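Local coordinates for protein thermostable carboxypeptidase 1 (PDB 1KA2) that removes amino acids one after another from the C-terminal end of peptides with broad specificity, using a single catalytic cobalt ion in each subunit of a homodimer, at residues R98-P102 with E103-E107; S129-E132 with P133-K137; I470-P473 with K474-L477. All coordinates share one frame; numbering follows the deposited sequence.

Contact 1 of 3, residues R98-P102 with E103-E107; sequences RAFPP and EFIRE
Phe-104 turns one ring edge onto the face of Phe-100, a T-shaped pair with centroids 5.2 Å apart and planes at 82°. The touching edge is the CD2-CE2 side: CE2 of Phe-104 stands over the middle of the Phe-100 ring, and CD2 of Phe-104 lies 3.8 Å from CG of Phe-100. A chi1 of -175° sets the Phe-104 ring opposite its own backbone N, on the side of Phe-100. Ile-105 brings its CG1 to the edge of that ring, 3.6 Å from CB of Phe-100, while CD of Pro-101 rests against CB of Phe-104.

Behind these side chains, Pro-101 is the N-cap residue, and its carbonyl O accepts a nearly straight bond from N of Ile-105 (3.0 Å, 163°), with a weak one from N of Phe-104. Within the same first turn, Glu-103 pairs with Arg-106: NE of Arg-106 donates to OE1 of Glu-103 at 2.5 Å, that oxygen lying near the guanidinium plane, and NH2 meets OE2 in a salt bridge with a second, weak hydrogen bond. Farther out, the ring of Tyr-148 meets that of Phe-104, and Arg-144 touches Phe-104 and forms a salt bridge with Glu-107.

Chemically, the link into helix 102-124 combines an aromatic pair with the helix's first main-chain bond; the Glu-103 carboxylate probably also interacts favourably with the helix dipole.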
loop_
_atom_site.group_PDB
_atom_site.type_symbol
_atom_site.label_atom_id
_atom_site.label_comp_id
_atom_site.label_asym_id
_atom_site.label_seq_id
_atom_site.Cartn_x
_atom_site.Cartn_y
_atom_site.Cartn_z
ATOM N N ARG A 98 5.869 22.620 -16.895
ATOM C CA ARG A 98 6.282 24.012 -16.729
ATOM C C ARG A 98 5.378 25.048 -17.395
ATOM O O ARG A 98 5.707 26.231 -17.420
ATOM C CB ARG A 98 7.725 24.209 -17.206
ATOM C CG ARG A 98 7.994 23.822 -18.644
ATOM C CD ARG A 98 9.458 24.079 -18.989
ATOM N NE ARG A 98 9.853 23.453 -20.250
ATOM C CZ ARG A 98 11.057 23.585 -20.804
ATOM N NH1 ARG A 98 11.982 24.329 -20.207
ATOM N NH2 ARG A 98 11.341 22.963 -21.946
ATOM N N ALA A 99 4.238 24.604 -17.922
ATOM C CA ALA A 99 3.291 25.507 -18.573
ATOM C C ALA A 99 2.530 26.301 -17.517
ATOM O O ALA A 99 2.185 27.469 -17.726
ATOM C CB ALA A 99 2.313 24.708 -19.429
ATOM N N PHE A 100 2.285 25.657 -16.378
ATOM C CA PHE A 100 1.548 26.271 -15.277
ATOM C C PHE A 100 2.414 26.947 -14.219
ATOM O O PHE A 100 3.288 26.321 -13.620
ATOM C CB PHE A 100 0.679 25.224 -14.570
ATOM C CG PHE A 100 -0.417 24.637 -15.426
ATOM C CD1 PHE A 100 -1.193 23.585 -14.940
ATOM C CD2 PHE A 100 -0.674 25.123 -16.705
ATOM C CE1 PHE A 100 -2.205 23.026 -15.716
ATOM C CE2 PHE A 100 -1.679 24.571 -17.485
ATOM C CZ PHE A 100 -2.448 23.523 -16.995
ATOM N N PRO A 101 2.174 28.239 -13.971
ATOM C CA PRO A 101 2.950 28.961 -12.959
ATOM C C PRO A 101 2.644 28.312 -11.606
ATOM O O PRO A 101 1.505 27.922 -11.352
ATOM C CB PRO A 101 2.389 30.379 -13.040
ATOM C CG PRO A 101 1.918 30.483 -14.454
ATOM C CD PRO A 101 1.270 29.149 -14.692
ATOM N N PRO A 102 3.651 28.177 -10.730
ATOM C CA PRO A 102 3.398 27.565 -9.424
ATOM C C PRO A 102 2.192 28.185 -8.710
ATOM O O PRO A 102 1.499 27.512 -7.950
ATOM C CB PRO A 102 4.718 27.779 -8.670
ATOM C CG PRO A 102 5.348 28.952 -9.371
ATOM C CD PRO A 102 5.036 28.661 -10.819
ATOM N N GLU A 103 1.933 29.464 -8.954
ATOM C CA GLU A 103 0.786 30.084 -8.314
ATOM C C GLU A 103 -0.512 29.541 -8.888
ATOM O O GLU A 103 -1.485 29.338 -8.156
ATOM C CB GLU A 103 0.815 31.608 -8.463
ATOM C CG GLU A 103 1.501 32.299 -7.297
ATOM C CD GLU A 103 0.988 31.817 -5.941
ATOM O OE1 GLU A 103 0.146 30.893 -5.898
ATOM O OE2 GLU A 103 1.433 32.358 -4.907
ATOM N N PHE A 104 -0.513 29.298 -10.195
ATOM C CA PHE A 104 -1.689 28.784 -10.871
ATOM C C PHE A 104 -1.990 27.359 -10.417
ATOM O O PHE A 104 -3.148 27.007 -10.179
ATOM C CB PHE A 104 -1.478 28.815 -12.376
ATOM C CG PHE A 104 -2.692 28.415 -13.164
ATOM C CD1 PHE A 104 -3.852 29.180 -13.116
ATOM C CD2 PHE A 104 -2.668 27.287 -13.977
ATOM C CE1 PHE A 104 -4.965 28.833 -13.864
ATOM C CE2 PHE A 104 -3.775 26.932 -14.727
ATOM C CZ PHE A 104 -4.927 27.708 -14.672
ATOM N N ILE A 105 -0.946 26.541 -10.310
ATOM C CA ILE A 105 -1.107 25.170 -9.854
ATOM C C ILE A 105 -1.753 25.215 -8.477
ATOM O O ILE A 105 -2.563 24.360 -8.131
ATOM C CB ILE A 105 0.251 24.436 -9.760
ATOM C CG1 ILE A 105 0.760 24.124 -11.168
ATOM C CG2 ILE A 105 0.107 23.162 -8.936
ATOM C CD1 ILE A 105 2.028 23.302 -11.190
ATOM N N ARG A 106 -1.398 26.230 -7.699
ATOM C CA ARG A 106 -1.945 26.394 -6.361
ATOM C C ARG A 106 -3.427 26.746 -6.447
ATOM O O ARG A 106 -4.271 26.087 -5.832
ATOM C CB ARG A 106 -1.191 27.501 -5.625
ATOM C CG ARG A 106 -1.568 27.647 -4.172
ATOM C CD ARG A 106 -2.326 28.929 -3.937
ATOM N NE ARG A 106 -1.526 30.128 -4.161
ATOM C CZ ARG A 106 -1.370 31.088 -3.254
ATOM N NH1 ARG A 106 -1.950 30.971 -2.066
ATOM N NH2 ARG A 106 -0.681 32.181 -3.548
ATOM N N GLU A 107 -3.737 27.784 -7.217
ATOM C CA GLU A 107 -5.113 28.229 -7.382
ATOM C C GLU A 107 -6.013 27.044 -7.741
ATOM O O GLU A 107 -7.052 26.834 -7.117
ATOM C CB GLU A 107 -5.183 29.308 -8.471
ATOM C CG GLU A 107 -6.560 29.933 -8.647
ATOM C CD GLU A 107 -6.609 30.970 -9.758
ATOM O OE1 GLU A 107 -7.699 31.536 -9.988
ATOM O OE2 GLU A 107 -5.568 31.224 -10.405
#

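Contact 2 of 3, residues S129-E132 with P133-K137; sequences SKFE and PWLDK
Phe-131 and Trp-134 cross at about a right angle, yet neither ring stacks on the other. CD1 of Phe-131 instead approaches the CB of Trp-134, 3.9 Å away, and on its other flank CE2 of the same ring lies 3.5 Å from CG of Leu-135; both neighbours come in obliquely. The indole is met at its edge, near its plane, by the carbonyl O of Lys-130, which sits 3.5 Å from CD1 of Trp-134. CB of Phe-131 points away from the helix, and a chi1 of -177° swings the ring forward to these two residues of the first turn.

The polar side of the turn belongs to Glu-132 and Asp-136. OE2 of Glu-132 and OD2 of Asp-136 are 4.3 Å apart, and one water donates to both, at 2.7 Å from OE2 of Glu-132 and 2.9 Å from OD2 of Asp-136. Such a bridge would be expected to ease the repulsion between two carboxylates, while OD1 of Asp-136 is taken up by the backbone N of Ala-380. Main-chain bonds complete the turn: N of Leu-135 reaches O of Phe-131 at 2.9 Å, and N of Asp-136 binds O of Glu-132.

This is the opening turn of helix 132-149, reached by a loop from helix 102-124. Trp-134 packs back on Leu-114, Ala-115 and Ala-118 of that preceding helix, and the Phe-131 ring meets Trp-119 edge-to-face, whereas Phe-131 touches Ala-413 and Leu-135 touches Trp-412, both of the short helix 411-414.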
loop_
_atom_site.group_PDB
_atom_site.type_symbol
_atom_site.label_atom_id
_atom_site.label_comp_id
_atom_site.label_asym_id
_atom_site.label_seq_id
_atom_site.Cartn_x
_atom_site.Cartn_y
_atom_site.Cartn_z
ATOM N N SER A 129 -27.251 25.786 -7.250
ATOM C CA SER A 129 -26.731 27.051 -6.748
ATOM C C SER A 129 -25.473 26.827 -5.897
ATOM O O SER A 129 -24.560 27.650 -5.917
ATOM C CB SER A 129 -27.793 27.793 -5.925
ATOM O OG SER A 129 -27.958 27.214 -4.642
ATOM N N LYS A 130 -25.416 25.717 -5.162
ATOM C CA LYS A 130 -24.251 25.439 -4.322
ATOM C C LYS A 130 -22.990 25.097 -5.112
ATOM O O LYS A 130 -21.895 25.100 -4.554
ATOM C CB LYS A 130 -24.532 24.292 -3.352
ATOM C CG LYS A 130 -24.619 24.700 -1.885
ATOM C CD LYS A 130 -24.171 23.539 -0.989
ATOM C CE LYS A 130 -24.632 23.678 0.467
ATOM N NZ LYS A 130 -23.646 24.332 1.381
ATOM N N PHE A 131 -23.139 24.787 -6.399
ATOM C CA PHE A 131 -21.985 24.457 -7.235
ATOM C C PHE A 131 -21.733 25.532 -8.293
ATOM O O PHE A 131 -20.590 25.774 -8.685
ATOM C CB PHE A 131 -22.187 23.093 -7.915
ATOM C CG PHE A 131 -21.006 22.639 -8.742
ATOM C CD1 PHE A 131 -19.742 22.509 -8.168
ATOM C CD2 PHE A 131 -21.155 22.339 -10.094
ATOM C CE1 PHE A 131 -18.652 22.092 -8.927
ATOM C CE2 PHE A 131 -20.069 21.922 -10.857
ATOM C CZ PHE A 131 -18.816 21.798 -10.269
ATOM N N GLU A 132 -22.807 26.183 -8.732
ATOM C CA GLU A 132 -22.747 27.214 -9.764
ATOM C C GLU A 132 -21.524 28.134 -9.734
ATOM O O GLU A 132 -20.731 28.142 -10.678
ATOM C CB GLU A 132 -24.020 28.066 -9.738
ATOM C CG GLU A 132 -24.245 28.878 -11.012
ATOM C CD GLU A 132 -25.211 30.032 -10.807
ATOM O OE1 GLU A 132 -26.253 29.827 -10.153
ATOM O OE2 GLU A 132 -24.932 31.143 -11.307
ATOM N N PRO A 133 -21.352 28.929 -8.664
ATOM C CA PRO A 133 -20.178 29.813 -8.640
ATOM C C PRO A 133 -18.868 29.049 -8.826
ATOM O O PRO A 133 -17.955 29.532 -9.488
ATOM C CB PRO A 133 -20.282 30.494 -7.275
ATOM C CG PRO A 133 -20.948 29.448 -6.430
ATOM C CD PRO A 133 -22.035 28.935 -7.358
ATOM N N TRP A 134 -18.785 27.855 -8.246
ATOM C CA TRP A 134 -17.587 27.030 -8.374
ATOM C C TRP A 134 -17.363 26.630 -9.821
ATOM O O TRP A 134 -16.213 26.493 -10.259
ATOM C CB TRP A 134 -17.692 25.773 -7.509
ATOM C CG TRP A 134 -17.555 26.062 -6.054
ATOM C CD1 TRP A 134 -18.549 26.070 -5.120
ATOM C CD2 TRP A 134 -16.359 26.446 -5.373
ATOM N NE1 TRP A 134 -18.046 26.439 -3.895
ATOM C CE2 TRP A 134 -16.703 26.678 -4.022
ATOM C CE3 TRP A 134 -15.025 26.621 -5.773
ATOM C CZ2 TRP A 134 -15.759 27.076 -3.066
ATOM C CZ3 TRP A 134 -14.091 27.016 -4.826
ATOM C CH2 TRP A 134 -14.464 27.241 -3.488
ATOM N N LEU A 135 -18.457 26.447 -10.562
ATOM C CA LEU A 135 -18.355 26.070 -11.969
ATOM C C LEU A 135 -17.814 27.242 -12.791
ATOM O O LEU A 135 -17.076 27.043 -13.753
ATOM C CB LEU A 135 -19.713 25.641 -12.525
ATOM C CG LEU A 135 -19.713 24.363 -13.376
ATOM C CD1 LEU A 135 -21.007 24.281 -14.193
ATOM C CD2 LEU A 135 -18.512 24.339 -14.294
ATOM N N ASP A 136 -18.187 28.463 -12.419
ATOM C CA ASP A 136 -17.698 29.643 -13.130
ATOM C C ASP A 136 -16.197 29.791 -12.875
ATOM O O ASP A 136 -15.448 30.198 -13.759
ATOM C CB ASP A 136 -18.431 30.913 -12.669
ATOM C CG ASP A 136 -19.844 31.012 -13.221
ATOM O OD1 ASP A 136 -20.007 30.887 -14.456
ATOM O OD2 ASP A 136 -20.791 31.223 -12.424
ATOM N N LYS A 137 -15.763 29.465 -11.662
ATOM C CA LYS A 137 -14.349 29.560 -11.328
ATOM C C LYS A 137 -13.560 28.523 -12.109
ATOM O O LYS A 137 -12.449 28.792 -12.562
ATOM C CB LYS A 137 -14.123 29.341 -9.832
ATOM C CG LYS A 137 -14.498 30.520 -8.952
ATOM C CD LYS A 137 -14.203 30.193 -7.496
ATOM C CE LYS A 137 -14.529 31.354 -6.572
ATOM N NZ LYS A 137 -14.221 31.004 -5.157
HETATM O O HOH W 1 -23.444 31.480 -13.493
#

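Contact 3 of 3, residues I470-P473 with K474-L477; sequences IYPP and KELL
Tyr-471, Pro-472 and Glu-475 make up the side-chain part of this contact, largely through van der Waals touches. The Glu-475 side chain, its chi1 of -173° turning CG away from the backbone N, runs extended back along the residues that precede the helix. Its two carboxylate oxygens end up at different neighbours: OE1 of Glu-475 lies 3.8 Å from CD2 of Tyr-471, approaching the ring obliquely, and OE2 of Glu-475 is 3.3 Å from CD of Pro-472. Ring and carboxylate planes stand 42° apart, so the two groups are not stacked. The carbon chain takes part as well, for CB of Glu-475 packs against CD of Pro-472 at 3.7 Å.

Apolar packing is lighter. CB of Tyr-471 faces CB of Leu-476 at 4.3 Å, and one face of the tyrosine ring is covered by CG2 of Ile-470, its own chain neighbour.

Backbone hydrogen bonds tie the two segments together. N of Leu-476 donates to O of Pro-472 at 2.9 Å, and N of Leu-477 reaches O of Pro-473 at 3.2 Å, tilted 19° from the carbonyl plane. Charge pairing involves a residue beyond the two segments: NZ of Lys-474, at the end of an extended chain, forms a salt bridge with Asp-171.

Pro-472 thus occupies the N-cap and Pro-473 the first turn of helix 473-481, where a proline is well tolerated because its missing N-H is not needed for a helical bond. Around this helix start, Tyr-471 and Pro-472 lean on Glu-81 and Arg-88 of helix 81-99. The side chain of Pro-473 is about 12 Å from that of the metal ligand Glu-299, which places this capped helix start near the catalytic site of the M32 carboxypeptidase, though not in it.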
loop_
_atom_site.group_PDB
_atom_site.type_symbol
_atom_site.label_atom_id
_atom_site.label_comp_id
_atom_site.label_asym_id
_atom_site.label_seq_id
_atom_site.Cartn_x
_atom_site.Cartn_y
_atom_site.Cartn_z
ATOM N N ILE A 470 5.880 4.335 -26.759
ATOM C CA ILE A 470 6.901 4.632 -27.746
ATOM C C ILE A 470 6.423 5.682 -28.757
ATOM O O ILE A 470 7.138 6.635 -29.059
ATOM C CB ILE A 470 7.328 3.341 -28.481
ATOM C CG1 ILE A 470 8.221 2.511 -27.551
ATOM C CG2 ILE A 470 8.061 3.677 -29.766
ATOM C CD1 ILE A 470 8.491 1.108 -28.035
ATOM N N TYR A 471 5.205 5.504 -29.257
ATOM C CA TYR A 471 4.633 6.408 -30.248
ATOM C C TYR A 471 3.406 7.129 -29.710
ATOM O O TYR A 471 2.717 6.617 -28.829
ATOM C CB TYR A 471 4.212 5.622 -31.496
ATOM C CG TYR A 471 5.261 4.665 -32.021
ATOM C CD1 TYR A 471 5.162 3.290 -31.792
ATOM C CD2 TYR A 471 6.351 5.132 -32.758
ATOM C CE1 TYR A 471 6.125 2.404 -32.291
ATOM C CE2 TYR A 471 7.317 4.257 -33.256
ATOM C CZ TYR A 471 7.195 2.898 -33.019
ATOM O OH TYR A 471 8.141 2.040 -33.530
ATOM N N PRO A 472 3.111 8.329 -30.242
ATOM C CA PRO A 472 1.936 9.071 -29.777
ATOM C C PRO A 472 0.715 8.245 -30.160
ATOM O O PRO A 472 0.812 7.363 -31.013
ATOM C CB PRO A 472 2.017 10.378 -30.565
ATOM C CG PRO A 472 3.494 10.535 -30.835
ATOM C CD PRO A 472 3.903 9.133 -31.193
ATOM N N PRO A 473 -0.447 8.519 -29.551
ATOM C CA PRO A 473 -1.664 7.760 -29.866
ATOM C C PRO A 473 -1.931 7.554 -31.357
ATOM O O PRO A 473 -2.125 6.427 -31.812
ATOM C CB PRO A 473 -2.763 8.582 -29.203
ATOM C CG PRO A 473 -2.072 9.162 -28.020
ATOM C CD PRO A 473 -0.738 9.599 -28.590
ATOM N N LYS A 474 -1.941 8.640 -32.118
ATOM C CA LYS A 474 -2.213 8.534 -33.545
ATOM C C LYS A 474 -1.180 7.703 -34.289
ATOM O O LYS A 474 -1.530 6.767 -35.000
ATOM C CB LYS A 474 -2.321 9.925 -34.162
ATOM C CG LYS A 474 -3.563 10.660 -33.702
ATOM C CD LYS A 474 -3.707 11.995 -34.381
ATOM C CE LYS A 474 -5.001 12.671 -33.969
ATOM N NZ LYS A 474 -5.280 13.869 -34.812
ATOM N N GLU A 475 0.092 8.032 -34.116
ATOM C CA GLU A 475 1.148 7.293 -34.788
ATOM C C GLU A 475 1.097 5.810 -34.408
ATOM O O GLU A 475 1.428 4.948 -35.213
ATOM C CB GLU A 475 2.511 7.903 -34.449
ATOM C CG GLU A 475 3.668 7.301 -35.229
ATOM C CD GLU A 475 4.969 8.064 -35.039
ATOM O OE1 GLU A 475 5.999 7.611 -35.580
ATOM O OE2 GLU A 475 4.959 9.114 -34.354
ATOM N N LEU A 476 0.658 5.515 -33.188
ATOM C CA LEU A 476 0.559 4.129 -32.739
ATOM C C LEU A 476 -0.479 3.370 -33.556
ATOM O O LEU A 476 -0.238 2.236 -33.965
ATOM C CB LEU A 476 0.183 4.063 -31.255
ATOM C CG LEU A 476 -0.104 2.659 -30.712
ATOM C CD1 LEU A 476 1.059 1.729 -31.026
ATOM C CD2 LEU A 476 -0.358 2.731 -29.204
ATOM N N LEU A 477 -1.631 3.994 -33.787
ATOM C CA LEU A 477 -2.696 3.361 -34.565
ATOM C C LEU A 477 -2.291 3.070 -36.009
ATOM O O LEU A 477 -2.477 1.956 -36.497
ATOM C CB LEU A 477 -3.957 4.226 -34.555
ATOM C CG LEU A 477 -4.908 3.970 -33.391
ATOM C CD1 LEU A 477 -5.987 5.045 -33.348
ATOM C CD2 LEU A 477 -5.522 2.584 -33.547
#

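How the contacts relate
The three contacts follow one another along the chain, each at the start of a helix with a proline in or beside its first turn. Contacts 1 and 2 open the consecutive helices 102-124 and 132-149; their centres are 21 Å apart and their nearest atoms about 6 Å, on the same side of the chain's centre. Each packs against the helix that the other begins. Contact 3, at the start of helix 473-481, stands apart, its centre 29 Å from that of contact 1 and 38 Å from that of contact 2. Helix 81-99 leads into contact 1 and also touches contact 3, linking these distant sequence regions within the largely helical M32 fold.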